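Local coordinates for Ika8 (Synthetic construct, PDB 6G6O), which is a computationally designed, symmetrical eight-bladed beta-propeller built from WD40-type repeats, for which no natural function is known, at residues 49-54 and 78-84; 143-148 and 159-163; 169-174 and 197-203; 178-182 and 218-223. All coordinates share one frame; numbering follows the deposited sequence.

Interaction 1: residues 49-54 and 78-84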
loop_
_atom_site.group_PDB
_atom_site.type_symbol
_atom_site.label_atom_id
_atom_site.label_comp_id
_atom_site.label_asym_id
_atom_site.label_seq_id
_atom_site.Cartn_x
_atom_site.Cartn_y
_atom_site.Cartn_z
ATOM N N ARG A 49 -21.766 -8.381 -1.698
ATOM C CA ARG A 49 -21.827 -9.183 -2.909
ATOM C C ARG A 49 -20.514 -9.924 -3.093
ATOM O O ARG A 49 -19.493 -9.588 -2.483
ATOM C CB ARG A 49 -22.111 -8.317 -4.138
ATOM C CG ARG A 49 -20.925 -7.474 -4.587
ATOM C CD ARG A 49 -21.280 -6.593 -5.774
ATOM N NE ARG A 49 -22.648 -6.085 -5.699
ATOM C CZ ARG A 49 -23.667 -6.574 -6.398
ATOM N NH1 ARG A 49 -24.878 -6.053 -6.263
ATOM N NH2 ARG A 49 -23.475 -7.593 -7.225
ATOM N N ASP A 50 -20.559 -10.940 -3.948
ATOM C CA ASP A 50 -19.370 -11.639 -4.421
ATOM C C ASP A 50 -19.041 -11.091 -5.804
ATOM O O ASP A 50 -19.747 -11.378 -6.777
ATOM C CB ASP A 50 -19.600 -13.148 -4.470
ATOM C CG ASP A 50 -19.304 -13.829 -3.150
ATOM O OD1 ASP A 50 -18.379 -13.380 -2.440
ATOM O OD2 ASP A 50 -19.996 -14.817 -2.824
ATOM N N HIS A 51 -17.986 -10.286 -5.887
ATOM C CA HIS A 51 -17.564 -9.750 -7.173
ATOM C C HIS A 51 -17.034 -10.873 -8.056
ATOM O O HIS A 51 -16.316 -11.762 -7.590
ATOM C CB HIS A 51 -16.495 -8.675 -6.974
ATOM C CG HIS A 51 -16.102 -7.970 -8.236
ATOM N ND1 HIS A 51 -14.834 -8.050 -8.770
ATOM C CD2 HIS A 51 -16.811 -7.172 -9.068
ATOM C CE1 HIS A 51 -14.778 -7.333 -9.878
ATOM N NE2 HIS A 51 -15.964 -6.788 -10.080
ATOM N N ASP A 52 -17.406 -10.837 -9.339
ATOM C CA ASP A 52 -16.916 -11.844 -10.274
ATOM C C ASP A 52 -15.396 -11.861 -10.346
ATOM O O ASP A 52 -14.813 -12.889 -10.703
ATOM C CB ASP A 52 -17.517 -11.618 -11.663
ATOM C CG ASP A 52 -17.689 -10.153 -11.993
ATOM O OD1 ASP A 52 -17.143 -9.309 -11.254
ATOM O OD2 ASP A 52 -18.376 -9.844 -12.990
ATOM N N GLY A 53 -14.750 -10.749 -10.007
ATOM C CA GLY A 53 -13.322 -10.647 -9.827
ATOM C C GLY A 53 -12.523 -10.998 -11.070
ATOM O O GLY A 53 -13.003 -10.955 -12.206
ATOM N N HIS A 54 -11.270 -11.351 -10.822
ATOM C CA HIS A 54 -10.333 -11.745 -11.859
ATOM C C HIS A 54 -10.094 -13.246 -11.791
ATOM O O HIS A 54 -10.273 -13.882 -10.750
ATOM C CB HIS A 54 -9.002 -10.999 -11.712
ATOM C CG HIS A 54 -9.151 -9.533 -11.436
ATOM N ND1 HIS A 54 -8.823 -8.567 -12.362
ATOM C CD2 HIS A 54 -9.580 -8.870 -10.336
ATOM C CE1 HIS A 54 -9.048 -7.372 -11.845
ATOM N NE2 HIS A 54 -9.510 -7.528 -10.618
ATOM N N LYS A 78 -9.328 -3.713 -13.554
ATOM C CA LYS A 78 -10.765 -3.542 -13.692
ATOM C C LYS A 78 -11.240 -2.378 -12.837
ATOM O O LYS A 78 -10.728 -2.150 -11.737
ATOM C CB LYS A 78 -11.512 -4.826 -13.312
ATOM C CG LYS A 78 -11.154 -6.010 -14.197
ATOM C CD LYS A 78 -11.844 -7.295 -13.759
ATOM C CE LYS A 78 -13.337 -7.256 -14.037
ATOM N NZ LYS A 78 -13.964 -8.595 -13.854
ATOM N N VAL A 79 -12.216 -1.642 -13.362
ATOM C CA VAL A 79 -12.826 -0.499 -12.692
ATOM C C VAL A 79 -14.321 -0.773 -12.610
ATOM O O VAL A 79 -14.975 -0.966 -13.643
ATOM C CB VAL A 79 -12.548 0.813 -13.442
ATOM C CG1 VAL A 79 -13.238 1.978 -12.758
ATOM C CG2 VAL A 79 -11.049 1.056 -13.553
ATOM N N TRP A 80 -14.864 -0.798 -11.395
ATOM C CA TRP A 80 -16.252 -1.203 -11.238
ATOM C C TRP A 80 -16.916 -0.436 -10.102
ATOM O O TRP A 80 -16.255 0.142 -9.236
ATOM C CB TRP A 80 -16.377 -2.718 -11.012
ATOM C CG TRP A 80 -15.352 -3.322 -10.099
ATOM C CD1 TRP A 80 -14.050 -3.600 -10.396
ATOM C CD2 TRP A 80 -15.559 -3.762 -8.752
ATOM N NE1 TRP A 80 -13.427 -4.168 -9.310
ATOM C CE2 TRP A 80 -14.333 -4.279 -8.288
ATOM C CE3 TRP A 80 -16.660 -3.759 -7.888
ATOM C CZ2 TRP A 80 -14.175 -4.789 -7.000
ATOM C CZ3 TRP A 80 -16.504 -4.266 -6.611
ATOM C CH2 TRP A 80 -15.271 -4.774 -6.179
ATOM N N TYR A 81 -18.248 -0.448 -10.131
ATOM C CA TYR A 81 -19.066 0.251 -9.149
ATOM C C TYR A 81 -19.171 -0.576 -7.873
ATOM O O TYR A 81 -19.481 -1.769 -7.921
ATOM C CB TYR A 81 -20.454 0.514 -9.734
ATOM C CG TYR A 81 -21.340 1.420 -8.912
ATOM C CD1 TYR A 81 -20.859 2.612 -8.390
ATOM C CD2 TYR A 81 -22.670 1.090 -8.677
ATOM C CE1 TYR A 81 -21.673 3.442 -7.643
ATOM C CE2 TYR A 81 -23.489 1.914 -7.934
ATOM C CZ TYR A 81 -22.986 3.086 -7.420
ATOM O OH TYR A 81 -23.801 3.910 -6.681
ATOM N N ILE A 82 -18.918 0.062 -6.728
ATOM C CA ILE A 82 -18.928 -0.669 -5.464
ATOM C C ILE A 82 -20.328 -1.171 -5.129
ATOM O O ILE A 82 -20.482 -2.232 -4.511
ATOM C CB ILE A 82 -18.353 0.211 -4.336
ATOM C CG1 ILE A 82 -18.163 -0.611 -3.060
ATOM C CG2 ILE A 82 -19.241 1.416 -4.074
ATOM C CD1 ILE A 82 -17.172 -1.735 -3.214
ATOM N N GLY A 83 -21.367 -0.442 -5.544
ATOM C CA GLY A 83 -22.719 -0.823 -5.178
ATOM C C GLY A 83 -23.239 -2.023 -5.939
ATOM O O GLY A 83 -24.008 -2.820 -5.394
ATOM N N THR A 84 -22.838 -2.173 -7.199
ATOM C CA THR A 84 -23.308 -3.269 -8.029
ATOM C C THR A 84 -22.212 -4.229 -8.462
ATOM O O THR A 84 -22.532 -5.310 -8.968
ATOM C CB THR A 84 -24.010 -2.733 -9.288
ATOM O OG1 THR A 84 -23.089 -1.943 -10.051
ATOM C CG2 THR A 84 -25.209 -1.882 -8.908
HETATM O O HOH W 1 -21.810 -4.349 -3.563
#

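Interaction 2: residues 143-148 and 159-163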
loop_
_atom_site.group_PDB
_atom_site.type_symbol
_atom_site.label_atom_id
_atom_site.label_comp_id
_atom_site.label_asym_id
_atom_site.label_seq_id
_atom_site.Cartn_x
_atom_site.Cartn_y
_atom_site.Cartn_z
ATOM N N PHE A 143 0.841 8.734 -6.598
ATOM C CA PHE A 143 0.358 9.597 -7.668
ATOM C C PHE A 143 -0.531 10.680 -7.079
ATOM O O PHE A 143 -1.591 10.379 -6.520
ATOM C CB PHE A 143 -0.399 8.779 -8.719
ATOM C CG PHE A 143 -1.268 9.599 -9.622
ATOM C CD1 PHE A 143 -0.762 10.705 -10.281
ATOM C CD2 PHE A 143 -2.592 9.251 -9.823
ATOM C CE1 PHE A 143 -1.564 11.458 -11.112
ATOM C CE2 PHE A 143 -3.396 9.998 -10.655
ATOM C CZ PHE A 143 -2.881 11.103 -11.301
ATOM N N LYS A 144 -0.093 11.933 -7.200
ATOM C CA LYS A 144 -0.865 13.092 -6.773
ATOM C C LYS A 144 -0.573 14.248 -7.720
ATOM O O LYS A 144 0.554 14.390 -8.200
ATOM C CB LYS A 144 -0.532 13.516 -5.333
ATOM C CG LYS A 144 -0.645 12.419 -4.284
ATOM C CD LYS A 144 0.576 12.393 -3.374
ATOM C CE LYS A 144 0.682 11.072 -2.625
ATOM N NZ LYS A 144 1.955 10.962 -1.856
ATOM N N ASP A 145 -1.596 15.063 -7.982
ATOM C CA ASP A 145 -1.450 16.330 -8.703
ATOM C C ASP A 145 -0.776 16.137 -10.061
ATOM O O ASP A 145 0.179 16.832 -10.413
ATOM C CB ASP A 145 -0.681 17.347 -7.857
ATOM C CG ASP A 145 -1.524 17.937 -6.747
ATOM O OD1 ASP A 145 -2.662 18.370 -7.029
ATOM O OD2 ASP A 145 -1.052 17.968 -5.592
ATOM N N ASN A 146 -1.291 15.177 -10.829
ATOM C CA ASN A 146 -0.784 14.849 -12.162
ATOM C C ASN A 146 0.700 14.493 -12.152
ATOM O O ASN A 146 1.368 14.577 -13.187
ATOM C CB ASN A 146 -1.044 15.990 -13.153
ATOM C CG ASN A 146 -2.430 15.927 -13.765
ATOM O OD1 ASN A 146 -2.880 14.868 -14.205
ATOM N ND2 ASN A 146 -3.114 17.064 -13.799
ATOM N N ILE A 147 1.231 14.094 -11.000
ATOM C CA ILE A 147 2.628 13.707 -10.858
ATOM C C ILE A 147 2.673 12.276 -10.347
ATOM O O ILE A 147 2.069 11.960 -9.315
ATOM C CB ILE A 147 3.391 14.649 -9.909
ATOM C CG1 ILE A 147 3.378 16.082 -10.446
ATOM C CG2 ILE A 147 4.820 14.164 -9.708
ATOM C CD1 ILE A 147 4.082 17.078 -9.549
ATOM N N VAL A 148 3.382 11.414 -11.069
ATOM C CA VAL A 148 3.550 10.013 -10.703
ATOM C C VAL A 148 4.983 9.807 -10.237
ATOM O O VAL A 148 5.930 10.170 -10.943
ATOM C CB VAL A 148 3.219 9.078 -11.878
ATOM C CG1 VAL A 148 3.414 7.625 -11.470
ATOM C CG2 VAL A 148 1.802 9.317 -12.365
ATOM N N VAL A 159 10.173 10.170 -11.617
ATOM C CA VAL A 159 9.094 11.141 -11.469
ATOM C C VAL A 159 8.613 11.529 -12.860
ATOM O O VAL A 159 9.382 12.090 -13.650
ATOM C CB VAL A 159 9.541 12.389 -10.688
ATOM C CG1 VAL A 159 8.387 13.371 -10.565
ATOM C CG2 VAL A 159 10.069 12.003 -9.315
ATOM N N TRP A 160 7.349 11.236 -13.157
ATOM C CA TRP A 160 6.735 11.581 -14.431
ATOM C C TRP A 160 5.616 12.588 -14.210
ATOM O O TRP A 160 4.957 12.591 -13.167
ATOM C CB TRP A 160 6.156 10.349 -15.143
ATOM C CG TRP A 160 7.001 9.115 -15.070
ATOM C CD1 TRP A 160 7.133 8.272 -14.004
ATOM C CD2 TRP A 160 7.813 8.569 -16.117
ATOM N NE1 TRP A 160 7.987 7.242 -14.319
ATOM C CE2 TRP A 160 8.417 7.401 -15.610
ATOM C CE3 TRP A 160 8.092 8.958 -17.432
ATOM C CZ2 TRP A 160 9.284 6.617 -16.372
ATOM C CZ3 TRP A 160 8.951 8.178 -18.187
ATOM C CH2 TRP A 160 9.537 7.023 -17.655
ATOM N N TYR A 161 5.399 13.440 -15.208
ATOM C CA TYR A 161 4.251 14.336 -15.234
ATOM C C TYR A 161 3.257 13.814 -16.260
ATOM O O TYR A 161 3.601 13.654 -17.437
ATOM C CB TYR A 161 4.662 15.772 -15.561
ATOM C CG TYR A 161 3.588 16.776 -15.210
ATOM C CD1 TYR A 161 3.438 17.232 -13.907
ATOM C CD2 TYR A 161 2.710 17.253 -16.177
ATOM C CE1 TYR A 161 2.452 18.143 -13.577
ATOM C CE2 TYR A 161 1.720 18.164 -15.855
ATOM C CZ TYR A 161 1.597 18.605 -14.554
ATOM O OH TYR A 161 0.614 19.513 -14.226
ATOM N N ILE A 162 2.029 13.544 -15.809
ATOM C CA ILE A 162 1.018 12.971 -16.684
ATOM C C ILE A 162 0.675 13.951 -17.798
ATOM O O ILE A 162 0.553 15.163 -17.576
ATOM C CB ILE A 162 -0.227 12.584 -15.869
ATOM C CG1 ILE A 162 0.129 11.492 -14.858
ATOM C CG2 ILE A 162 -1.362 12.132 -16.783
ATOM C CD1 ILE A 162 -1.048 10.659 -14.412
ATOM N N GLY A 163 0.523 13.423 -19.010
ATOM C CA GLY A 163 0.250 14.248 -20.169
ATOM C C GLY A 163 1.508 14.533 -20.960
ATOM O O GLY A 163 1.575 14.258 -22.161
#

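Interaction 3: residues 169-174 and 197-203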
loop_
_atom_site.group_PDB
_atom_site.type_symbol
_atom_site.label_atom_id
_atom_site.label_comp_id
_atom_site.label_asym_id
_atom_site.label_seq_id
_atom_site.Cartn_x
_atom_site.Cartn_y
_atom_site.Cartn_z
ATOM N N VAL A 169 12.361 15.187 -13.156
ATOM C CA VAL A 169 13.725 15.151 -12.647
ATOM C C VAL A 169 14.196 13.703 -12.640
ATOM O O VAL A 169 13.408 12.767 -12.782
ATOM C CB VAL A 169 13.844 15.759 -11.233
ATOM C CG1 VAL A 169 13.719 17.273 -11.290
ATOM C CG2 VAL A 169 12.794 15.160 -10.311
ATOM N N SER A 170 15.504 13.528 -12.471
ATOM C CA SER A 170 16.122 12.211 -12.400
ATOM C C SER A 170 16.751 12.033 -11.027
ATOM O O SER A 170 17.524 12.886 -10.577
ATOM C CB SER A 170 17.171 12.033 -13.501
ATOM O OG SER A 170 18.286 12.881 -13.289
ATOM N N LEU A 171 16.417 10.929 -10.364
ATOM C CA LEU A 171 16.875 10.650 -9.012
ATOM C C LEU A 171 17.859 9.488 -9.020
ATOM O O LEU A 171 17.691 8.524 -9.775
ATOM C CB LEU A 171 15.692 10.330 -8.094
ATOM C CG LEU A 171 14.512 11.302 -8.168
ATOM C CD1 LEU A 171 13.357 10.815 -7.310
ATOM C CD2 LEU A 171 14.938 12.702 -7.751
ATOM N N GLU A 172 18.886 9.585 -8.173
ATOM C CA GLU A 172 19.894 8.532 -8.105
ATOM C C GLU A 172 19.306 7.224 -7.590
ATOM O O GLU A 172 19.806 6.145 -7.929
ATOM C CB GLU A 172 21.061 8.982 -7.223
ATOM C CG GLU A 172 22.199 7.976 -7.117
ATOM C CD GLU A 172 23.340 8.471 -6.247
ATOM O OE1 GLU A 172 24.511 8.203 -6.592
ATOM O OE2 GLU A 172 23.067 9.128 -5.220
ATOM N N GLY A 173 18.249 7.295 -6.785
ATOM C CA GLY A 173 17.625 6.084 -6.298
ATOM C C GLY A 173 18.466 5.388 -5.239
ATOM O O GLY A 173 19.382 5.958 -4.643
ATOM N N HIS A 174 18.139 4.120 -5.020
ATOM C CA HIS A 174 18.767 3.310 -3.991
ATOM C C HIS A 174 19.505 2.139 -4.626
ATOM O O HIS A 174 19.362 1.852 -5.816
ATOM C CB HIS A 174 17.727 2.788 -2.990
ATOM C CG HIS A 174 16.922 3.866 -2.331
ATOM N ND1 HIS A 174 16.948 4.087 -0.972
ATOM C CD2 HIS A 174 16.067 4.782 -2.845
ATOM C CE1 HIS A 174 16.145 5.093 -0.677
ATOM N NE2 HIS A 174 15.598 5.532 -1.796
ATOM N N ILE A 197 16.831 5.554 3.827
ATOM C CA ILE A 197 15.761 6.497 3.532
ATOM C C ILE A 197 16.391 7.730 2.902
ATOM O O ILE A 197 17.302 8.331 3.483
ATOM C CB ILE A 197 14.960 6.872 4.794
ATOM C CG1 ILE A 197 14.017 5.729 5.186
ATOM C CG2 ILE A 197 14.188 8.169 4.577
ATOM C CD1 ILE A 197 12.661 5.787 4.518
ATOM N N LYS A 198 15.912 8.103 1.719
ATOM C CA LYS A 198 16.501 9.185 0.943
ATOM C C LYS A 198 15.450 10.243 0.650
ATOM O O LYS A 198 14.356 9.926 0.171
ATOM C CB LYS A 198 17.109 8.648 -0.354
ATOM C CG LYS A 198 18.302 7.734 -0.119
ATOM C CD LYS A 198 19.077 7.479 -1.398
ATOM C CE LYS A 198 20.290 6.605 -1.138
ATOM N NZ LYS A 198 21.138 6.472 -2.352
ATOM N N VAL A 199 15.790 11.497 0.937
ATOM C CA VAL A 199 14.903 12.637 0.738
ATOM C C VAL A 199 15.431 13.439 -0.442
ATOM O O VAL A 199 16.571 13.919 -0.416
ATOM C CB VAL A 199 14.809 13.504 2.002
ATOM C CG1 VAL A 199 14.114 14.819 1.695
ATOM C CG2 VAL A 199 14.078 12.749 3.097
ATOM N N TRP A 200 14.606 13.585 -1.474
ATOM C CA TRP A 200 15.014 14.202 -2.725
ATOM C C TRP A 200 14.335 15.549 -2.914
ATOM O O TRP A 200 13.353 15.880 -2.245
ATOM C CB TRP A 200 14.684 13.302 -3.917
ATOM C CG TRP A 200 15.127 11.898 -3.745
ATOM C CD1 TRP A 200 14.403 10.868 -3.225
ATOM C CD2 TRP A 200 16.403 11.356 -4.097
ATOM N NE1 TRP A 200 15.150 9.716 -3.230
ATOM C CE2 TRP A 200 16.383 9.990 -3.761
ATOM C CE3 TRP A 200 17.562 11.896 -4.663
ATOM C CZ2 TRP A 200 17.474 9.155 -3.973
ATOM C CZ3 TRP A 200 18.645 11.064 -4.872
ATOM C CH2 TRP A 200 18.594 9.709 -4.527
ATOM N N ASP A 201 14.871 16.318 -3.854
ATOM C CA ASP A 201 14.281 17.581 -4.267
ATOM C C ASP A 201 13.547 17.358 -5.584
ATOM O O ASP A 201 14.157 16.931 -6.570
ATOM C CB ASP A 201 15.345 18.669 -4.402
ATOM C CG ASP A 201 14.748 20.057 -4.500
ATOM O OD1 ASP A 201 14.144 20.376 -5.545
ATOM O OD2 ASP A 201 14.868 20.833 -3.528
ATOM N N ILE A 202 12.241 17.643 -5.597
ATOM C CA ILE A 202 11.417 17.353 -6.768
ATOM C C ILE A 202 11.823 18.183 -7.979
ATOM O O ILE A 202 11.465 17.834 -9.111
ATOM C CB ILE A 202 9.924 17.572 -6.456
ATOM C CG1 ILE A 202 9.041 16.854 -7.478
ATOM C CG2 ILE A 202 9.587 19.037 -6.527
ATOM C CD1 ILE A 202 9.487 15.458 -7.814
ATOM N N LEU A 203 12.553 19.278 -7.782
ATOM C CA LEU A 203 13.010 20.104 -8.890
ATOM C C LEU A 203 14.521 20.170 -9.020
ATOM O O LEU A 203 15.018 20.382 -10.128
ATOM C CB LEU A 203 12.457 21.532 -8.764
ATOM C CG LEU A 203 10.949 21.655 -8.533
ATOM C CD1 LEU A 203 10.523 23.113 -8.502
ATOM C CD2 LEU A 203 10.181 20.892 -9.606
#

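Interaction 4: residues 178-182 and 218-223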
loop_
_atom_site.group_PDB
_atom_site.type_symbol
_atom_site.label_atom_id
_atom_site.label_comp_id
_atom_site.label_asym_id
_atom_site.label_seq_id
_atom_site.Cartn_x
_atom_site.Cartn_y
_atom_site.Cartn_z
ATOM N N ILE A 178 12.866 -0.742 -3.745
ATOM C CA ILE A 178 12.039 0.269 -3.102
ATOM C C ILE A 178 10.850 -0.407 -2.436
ATOM O O ILE A 178 10.154 -1.223 -3.053
ATOM C CB ILE A 178 11.576 1.316 -4.124
ATOM C CG1 ILE A 178 12.771 1.884 -4.891
ATOM C CG2 ILE A 178 10.797 2.424 -3.435
ATOM C CD1 ILE A 178 13.820 2.505 -4.007
ATOM N N THR A 179 10.610 -0.073 -1.169
ATOM C CA THR A 179 9.465 -0.602 -0.439
ATOM C C THR A 179 8.324 0.400 -0.323
ATOM O O THR A 179 7.156 0.006 -0.387
ATOM C CB THR A 179 9.888 -1.063 0.960
ATOM O OG1 THR A 179 10.301 0.067 1.738
ATOM C CG2 THR A 179 11.036 -2.055 0.869
ATOM N N ALA A 180 8.631 1.686 -0.167
ATOM C CA ALA A 180 7.605 2.719 -0.122
ATOM C C ALA A 180 8.246 4.069 -0.411
ATOM O O ALA A 180 9.467 4.227 -0.338
ATOM C CB ALA A 180 6.884 2.747 1.230
ATOM N N LEU A 181 7.396 5.043 -0.737
ATOM C CA LEU A 181 7.846 6.402 -1.019
ATOM C C LEU A 181 6.665 7.357 -0.881
ATOM O O LEU A 181 5.513 6.936 -0.760
ATOM C CB LEU A 181 8.481 6.499 -2.413
ATOM C CG LEU A 181 7.704 5.912 -3.594
ATOM C CD1 LEU A 181 6.888 6.985 -4.293
ATOM C CD2 LEU A 181 8.649 5.241 -4.573
ATOM N N ALA A 182 6.970 8.656 -0.896
ATOM C CA ALA A 182 5.960 9.704 -0.818
ATOM C C ALA A 182 6.570 11.002 -1.328
ATOM O O ALA A 182 7.792 11.132 -1.433
ATOM C CB ALA A 182 5.435 9.871 0.611
ATOM N N VAL A 218 14.315 -4.149 5.938
ATOM C CA VAL A 218 12.987 -3.675 6.307
ATOM C C VAL A 218 11.962 -4.298 5.368
ATOM O O VAL A 218 12.232 -4.550 4.188
ATOM C CB VAL A 218 12.913 -2.135 6.292
ATOM C CG1 VAL A 218 13.999 -1.545 7.179
ATOM C CG2 VAL A 218 13.016 -1.595 4.876
ATOM N N THR A 219 10.776 -4.572 5.906
ATOM C CA THR A 219 9.715 -5.231 5.158
ATOM C C THR A 219 8.535 -4.327 4.850
ATOM O O THR A 219 7.887 -4.513 3.818
ATOM C CB THR A 219 9.202 -6.456 5.926
ATOM O OG1 THR A 219 8.685 -6.042 7.197
ATOM C CG2 THR A 219 10.326 -7.450 6.150
ATOM N N ALA A 220 8.245 -3.361 5.715
ATOM C CA ALA A 220 7.121 -2.459 5.526
ATOM C C ALA A 220 7.533 -1.051 5.928
ATOM O O ALA A 220 8.320 -0.860 6.859
ATOM C CB ALA A 220 5.898 -2.908 6.336
ATOM N N LEU A 221 6.996 -0.069 5.212
ATOM C CA LEU A 221 7.261 1.334 5.484
ATOM C C LEU A 221 5.957 2.115 5.449
ATOM O O LEU A 221 4.972 1.695 4.837
ATOM C CB LEU A 221 8.244 1.938 4.472
ATOM C CG LEU A 221 9.737 1.706 4.681
ATOM C CD1 LEU A 221 10.521 2.572 3.722
ATOM C CD2 LEU A 221 10.132 2.007 6.109
ATOM N N GLN A 222 5.968 3.267 6.113
ATOM C CA GLN A 222 4.818 4.160 6.117
ATOM C C GLN A 222 5.307 5.585 6.326
ATOM O O GLN A 222 6.136 5.835 7.206
ATOM C CB GLN A 222 3.816 3.768 7.207
ATOM C CG GLN A 222 2.403 4.255 6.948
ATOM C CD GLN A 222 1.612 3.310 6.070
ATOM O OE1 GLN A 222 2.050 2.194 5.787
ATOM N NE2 GLN A 222 0.440 3.752 5.634
ATOM N N PHE A 223 4.797 6.509 5.514
ATOM C CA PHE A 223 5.160 7.918 5.589
ATOM C C PHE A 223 3.914 8.734 5.892
ATOM O O PHE A 223 2.932 8.676 5.143
ATOM C CB PHE A 223 5.802 8.399 4.285
ATOM C CG PHE A 223 7.031 7.634 3.893
ATOM C CD1 PHE A 223 8.253 7.913 4.480
ATOM C CD2 PHE A 223 6.967 6.645 2.928
ATOM C CE1 PHE A 223 9.386 7.214 4.117
ATOM C CE2 PHE A 223 8.097 5.943 2.563
ATOM C CZ PHE A 223 9.308 6.229 3.159
#

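Interaction 1: residues 49-54 and 78-84
His51 lies flat on the indole of Trp80, face to face. The centroid of its ring is 3.6 Å from that of the indole six-membered ring, and the two planes are only 13° from parallel. NE2 of His51 sits over the middle of the indole, while Asp52 OD1 reaches over the other face of the imidazole, so the histidine ring is held flat between an aromatic surface and a carboxylate oxygen. Lys78 runs alongside His54 in the opposite direction. Its CB starts 3.8 Å from CE1 of His54, CG closes to 3.4 Å from that same CE1, and CD lies over the ring face, 3.7 Å from the centroid of the His54 ring. There the chain bends (chi3 70°), which turns CE toward Gly53 and lets NZ give a hydrogen bond of 3.0 Å to Gly53 O, approaching from 44° above the carbonyl plane. The contact joins two blades of the WD40 propeller: 49-51 is the outer strand of one blade, and the Gly-His pair that follows packs on the third strand of the next. As in WD40 repeats, that histidine, His54, meets a serine, Ser70, through NE2, and NE1 of Trp80 bonds weakly to the same hydroxyl. At the other end Arg49 spreads its guanidinium with Thr84 O over one face. NH1 reaches Gly83 O in a weak hydrogen bond of 3.5 Å. A water in the guanidinium plane accepts a hydrogen bond from Arg49 NE at 2.9 Å and donates one to Ile82 O, with a weaker bond to Gly83 O.

Interaction 2: residues 143-148 and 159-163
Asn146, Val148, Trp160 and Ile162 carry the backbone bonds that zip the two segments together as antiparallel strands. Val148 and Trp160 form a hydrogen-bonded pair, with Val148 N to Trp160 O at 2.9 Å and Trp160 N to Val148 O at 2.8 Å. Beyond the non-hydrogen-bonded pair Ile147-Tyr161, Ile162 N reaches Asn146 O at 2.9 Å, tilted 29° from the carbonyl plane. A type I' turn from Lys144 to Ile147, with both of its end residues hydrogen-bonded to each other, brings the chain back from the inner strand at this point. The aromatic contacts centre on Tyr161. Its CG is anti to the backbone N (chi1 -164°), which lays the ring along the turn with Asn146 O over one face, 3.4 Å from CD1 of Tyr161. Ile147 CG1 approaches the same CD1 atom at 3.6 Å, and Asn146 CB packs by the hydroxyl end. An alanine at Tyr161 is likely to leave the Asn146 carbonyl and the Ile147 side chain without their cover, opening a gap beside the turn. Apolar packing gathers on the side of Val148, where Ile162 crosses Phe143 at about a right angle, its CD1 3.4 Å from Phe143 CE1, and its CG1 lies 3.7 Å from Val148 CG2. In this WD40-type blade the hairpin lies between two neighbouring blades: Phe143, Val148 and Ile162 rest on strand 107-112 of the preceding one, Ile147 touches Phe183 of strand 178-184 in the following one, and within its own sheet Val159 bonds through its backbone to Leu168 of strand 167-170.

Interaction 3: residues 169-174 and 197-203
Trp200 turns the end of its indole against bare backbone: CH2 comes within 3.3 Å of Gly173 N, with no strand pairing between the segments although their directions run 168° apart. This is a junction between WD40 propeller blades, in which the outer strand and Gly-His turn of one blade cover the third strand of the next. Leu171 lies over one indole face, its CB 4.2 Å from the centroid of the Trp200 six-membered ring and almost on the ring normal. Glu172 CB touches the rim at CH2. Trp200 NE1 and His174 NE2 both hydrogen-bond to the hydroxyl of Ser190, which ties the Gly-His turn to the middle of the blade. Lys198, its chain stretched out straight, passes His174 in the opposite direction, with CD over the imidazole 3.9 Å from the centroid of the His174 ring. Its NZ then bonds to Gly173 O at 2.9 Å, lying in the carbonyl plane, while the opposite charge of Glu172 OE2 stays 4.4 Å from Lys198 NZ, too far for a salt bridge. At the far end Val169 straddles a single carbonyl, its CG1 and CG2 each 3.2 Å from Ile202 O.

Interaction 4: residues 178-182 and 218-223
Ala180 packs closely on two side chains of the neighbouring strand: its CB is 3.6 Å from Leu221 CB and 3.7 Å from Phe223 CE2. The Phe223 ring, with CG anti to the carbonyl carbon (chi1 -58°), turns its edge to the opposite backbone, where CE2 lies 3.5 Å from Ala180 C. At the other end Leu221 CD1 presses to 3.2 Å from Thr179 OG1, a hydroxyl already hydrogen-bonded to Gly191 O within a classic beta bulge. Packing slackens at Ala182, whose CB stands 4.0 Å from Phe223 CB, and at Val218, which barely reaches Thr179. Ala220 and Gln222 point away from the neighbouring strand, and Leu221 O accepts a hydrogen bond from a bound glycerol, probably left by crystallisation. A glycine in place of Phe223 would probably open a gap beside Ala180 and Ala182. These are the innermost strands of adjacent propeller blades, parallel to within 3° with axes 6.1 Å apart. Val218 does bond through its backbone to Ala193 of the other blade, but no backbone bonds pair these two strands, so along them the blades meet through methyl groups, a leucine and an aromatic edge.

How the interactions relate
The four contacts lie in one propeller ring; interaction 2 is inside a blade, the others join neighbouring blades. Interactions 1, 2 and 3 follow one another along the chain, whereas the segments of interactions 3 and 4 alternate. Interaction 1 stands apart, its centre about 37 Å from that of interaction 3 on the opposite side of the chain's centre. Interactions 2 and 3 have centres about 15 Å apart and share a sheet: strands 157-161 and 167-170 are neighbours, and Val159 CG1 touches Ile202 CD1 at 3.6 Å. Interaction 4 sits nearer the middle of the ring and meets interaction 3 through Ile197 and Phe223. Blades thus meet both far from the axis (interactions 1 and 3) and near it (interaction 4).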